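PDB 3OS7: galactose mutarotase-like protein from Clostridium acetobutylicum, which probably binds carbohydrates and may interconvert the anomers of aldose sugars. Local coordinates for residues L251-V256 / T260-C265. Numbering follows the deposited sequence.
Sequences LKDIDV and TFRGAC
Arg262 reaches across a beta hairpin to Asp253 at the place where its two strands, 246-256 and 259-261, begin to part, near the surface of the mainly antiparallel beta fold of this mutarotase-like protein. This is the tight end of the contact. In this salt bridge both NE and NH2 donate side-on to a single oxygen, Asp253 OD1, at 3.0 Å from NE and 3.2 Å from NH2. The oxygen lies near the guanidinium plane, yet the carboxylate is turned 75° from it, and NH2 approaches from above the carboxylate. A bend at chi3 (-66°) swings the guanidinium back along residues 251-252, laying one face over Lys252 CA. Its remaining nitrogen, NH1, turns to Tyr283 O and to a bound tetraethylene glycol, probably from the crystallisation liquor. Ser206 OG of strand 201-213 hydrogen-bonds to both Lys252 O and Gly263 N where the hairpin strands diverge. Ile254 and Phe261, an antiparallel hydrogen-bonded pair, extend the tight part with two short backbone bonds.

Toward the turn, from Asp255, Val256 and Thr260 on, the contact becomes looser and more exposed. On the face of the sheet away from the Ile254 and Phe261 side chains, Asp255 and Thr260 meet merely through OD1 and CG2. Phe261 projects with CG anti to its backbone N (chi1 176°), carrying the ring toward Val276 and Glu278 of strand 273-279; Val256 lies alongside, pointing the same way, with CG2 3.9 Å from Phe261 CB.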
ATOM      1  N   LEU A 251     -14.065   4.169   0.941  1.00 12.73           N
ATOM      2  CA  LEU A 251     -14.364   2.758   0.750  1.00 12.47           C
ATOM      3  C   LEU A 251     -15.564   2.335   1.566  1.00 15.69           C
ATOM      4  O   LEU A 251     -15.852   2.899   2.622  1.00 14.34           O
ATOM      5  CB  LEU A 251     -13.182   1.908   1.190  1.00 12.85           C
ATOM      6  CG  LEU A 251     -11.909   2.040   0.324  1.00 15.52           C
ATOM      7  CD1 LEU A 251     -10.783   1.222   0.939  1.00 12.98           C
ATOM      8  CD2 LEU A 251     -12.204   1.596  -1.101  1.00 12.87           C
ATOM      9  N   LYS A 252     -16.236   1.298   1.096  1.00 13.19           N
ATOM     10  CA  LYS A 252     -17.288   0.642   1.864  1.00 15.49           C
ATOM     11  C   LYS A 252     -17.188  -0.851   1.623  1.00 17.13           C
ATOM     12  O   LYS A 252     -16.437  -1.291   0.736  1.00 14.23           O
ATOM     13  CB  LYS A 252     -18.661   1.171   1.468  1.00 15.82           C
ATOM     14  CG  LYS A 252     -19.015   0.930   0.004  1.00 20.26           C
ATOM     15  CD  LYS A 252     -20.465   1.335  -0.354  1.00 22.95           C
ATOM     16  CE  LYS A 252     -20.827   0.763  -1.712  1.00 27.02           C
ATOM     17  NZ  LYS A 252     -22.091   1.351  -2.219  1.00 32.26           N
ATOM     18  N   ASP A 253     -17.904  -1.631   2.433  1.00 14.31           N
ATOM     19  CA  ASP A 253     -18.125  -3.041   2.130  1.00 13.50           C
ATOM     20  C   ASP A 253     -19.212  -3.234   1.075  1.00 15.13           C
ATOM     21  O   ASP A 253     -20.194  -2.480   1.000  1.00 12.98           O
ATOM     22  CB  ASP A 253     -18.551  -3.864   3.368  1.00 14.56           C
ATOM     23  CG  ASP A 253     -17.545  -3.838   4.510  1.00 22.74           C
ATOM     24  OD1 ASP A 253     -16.391  -3.348   4.387  1.00 18.96           O
ATOM     25  OD2 ASP A 253     -17.952  -4.312   5.585  1.00 21.61           O
ATOM     26  N   ILE A 254     -19.005  -4.243   0.243  1.00 13.60           N
ATOM     27  CA  ILE A 254     -19.981  -4.735  -0.698  1.00 16.08           C
ATOM     28  C   ILE A 254     -20.196  -6.226  -0.462  1.00 17.12           C
ATOM     29  O   ILE A 254     -19.437  -6.861   0.253  1.00 18.51           O
ATOM     30  CB  ILE A 254     -19.558  -4.517  -2.165  1.00 16.68           C
ATOM     31  CG1 ILE A 254     -18.243  -5.254  -2.492  1.00 14.85           C
ATOM     32  CG2 ILE A 254     -19.482  -3.033  -2.468  1.00 19.25           C
ATOM     33  CD1 ILE A 254     -17.877  -5.244  -3.958  1.00 22.05           C
ATOM     34  N   ASP A 255     -21.247  -6.773  -1.042  1.00 18.87           N
ATOM     35  CA  ASP A 255     -21.521  -8.210  -0.907  1.00 20.86           C
ATOM     36  C   ASP A 255     -21.042  -8.927  -2.153  1.00 20.26           C
ATOM     37  O   ASP A 255     -21.413  -8.552  -3.236  1.00 20.50           O
ATOM     38  CB  ASP A 255     -23.026  -8.464  -0.728  1.00 21.54           C
ATOM     39  CG  ASP A 255     -23.568  -7.829   0.532  1.00 26.16           C
ATOM     40  OD1 ASP A 255     -22.943  -8.013   1.627  1.00 25.52           O
ATOM     41  OD2 ASP A 255     -24.595  -7.109   0.405  1.00 29.32           O
ATOM     42  N   VAL A 256     -20.217  -9.946  -1.975  1.00 21.45           N
ATOM     43  CA  VAL A 256     -19.746 -10.804  -3.074  1.00 25.08           C
ATOM     44  C   VAL A 256     -19.901 -12.257  -2.632  1.00 28.37           C
ATOM     45  O   VAL A 256     -19.269 -12.668  -1.661  1.00 27.47           O
ATOM     46  CB  VAL A 256     -18.240 -10.543  -3.389  1.00 23.76           C
ATOM     47  CG1 VAL A 256     -17.754 -11.463  -4.522  1.00 30.22           C
ATOM     48  CG2 VAL A 256     -18.014  -9.085  -3.756  1.00 23.66           C
ATOM     49  N   THR A 260     -19.250 -10.401   2.885  1.00 20.19           N
ATOM     50  CA  THR A 260     -18.829  -9.008   2.672  1.00 18.81           C
ATOM     51  C   THR A 260     -17.377  -8.957   2.159  1.00 18.79           C
ATOM     52  O   THR A 260     -16.543  -9.787   2.503  1.00 19.15           O
ATOM     53  CB  THR A 260     -18.977  -8.116   3.890  1.00 20.36           C
ATOM     54  OG1 THR A 260     -18.174  -8.619   4.951  1.00 20.86           O
ATOM     55  CG2 THR A 260     -20.462  -8.020   4.322  1.00 19.26           C
ATOM     56  N   PHE A 261     -17.111  -7.948   1.345  1.00 16.01           N
ATOM     57  CA  PHE A 261     -15.791  -7.746   0.773  1.00 13.98           C
ATOM     58  C   PHE A 261     -15.524  -6.268   0.742  1.00 13.35           C
ATOM     59  O   PHE A 261     -16.418  -5.484   0.421  1.00 13.38           O
ATOM     60  CB  PHE A 261     -15.750  -8.283  -0.639  1.00 15.46           C
ATOM     61  CG  PHE A 261     -14.438  -8.028  -1.347  1.00 13.59           C
ATOM     62  CD1 PHE A 261     -13.352  -8.844  -1.126  1.00 14.63           C
ATOM     63  CD2 PHE A 261     -14.296  -6.954  -2.195  1.00 16.57           C
ATOM     64  CE1 PHE A 261     -12.136  -8.592  -1.749  1.00 15.44           C
ATOM     65  CE2 PHE A 261     -13.084  -6.705  -2.827  1.00 16.55           C
ATOM     66  CZ  PHE A 261     -12.023  -7.519  -2.612  1.00 13.10           C
ATOM     67  N   ARG A 262     -14.296  -5.904   1.101  1.00 13.31           N
ATOM     68  CA  ARG A 262     -13.790  -4.564   0.922  1.00 12.84           C
ATOM     69  C   ARG A 262     -12.439  -4.667   0.218  1.00 11.46           C
ATOM     70  O   ARG A 262     -11.600  -5.487   0.573  1.00 12.60           O
ATOM     71  CB  ARG A 262     -13.654  -3.837   2.254  1.00 13.14           C
ATOM     72  CG  ARG A 262     -13.042  -2.414   2.158  1.00 15.67           C
ATOM     73  CD  ARG A 262     -12.802  -1.742   3.522  1.00 15.24           C
ATOM     74  NE  ARG A 262     -14.099  -1.504   4.127  1.00 25.94           N
ATOM     75  CZ  ARG A 262     -14.478  -0.445   4.820  1.00 18.27           C
ATOM     76  NH1 ARG A 262     -13.681   0.571   5.049  1.00 15.52           N
ATOM     77  NH2 ARG A 262     -15.721  -0.398   5.275  1.00 18.20           N
ATOM     78  N   GLY A 263     -12.271  -3.855  -0.823  1.00 11.21           N
ATOM     79  CA  GLY A 263     -11.000  -3.811  -1.528  1.00 12.79           C
ATOM     80  C   GLY A 263     -11.173  -3.684  -3.014  1.00 11.59           C
ATOM     81  O   GLY A 263     -12.130  -3.079  -3.485  1.00 12.08           O
ATOM     82  N   ALA A 264     -10.217  -4.247  -3.729  1.00 11.43           N
ATOM     83  CA  ALA A 264     -10.150  -4.127  -5.167  1.00 12.88           C
ATOM     84  C   ALA A 264      -9.881  -5.455  -5.807  1.00 11.27           C
ATOM     85  O   ALA A 264      -9.415  -6.407  -5.175  1.00 13.72           O
ATOM     86  CB  ALA A 264      -9.059  -3.067  -5.582  1.00 12.09           C
ATOM     87  N   CYS A 265     -10.161  -5.513  -7.101  1.00 12.61           N
ATOM     88  CA  CYS A 265      -9.700  -6.616  -7.895  1.00 14.28           C
ATOM     89  C   CYS A 265      -9.401  -6.195  -9.306  1.00 13.83           C
ATOM     90  O   CYS A 265      -9.888  -5.165  -9.767  1.00 14.41           O
ATOM     91  CB  CYS A 265     -10.658  -7.805  -7.868  1.00 15.48           C
ATOM     92  SG  CYS A 265     -12.186  -7.602  -8.794  1.00 24.78           S
TER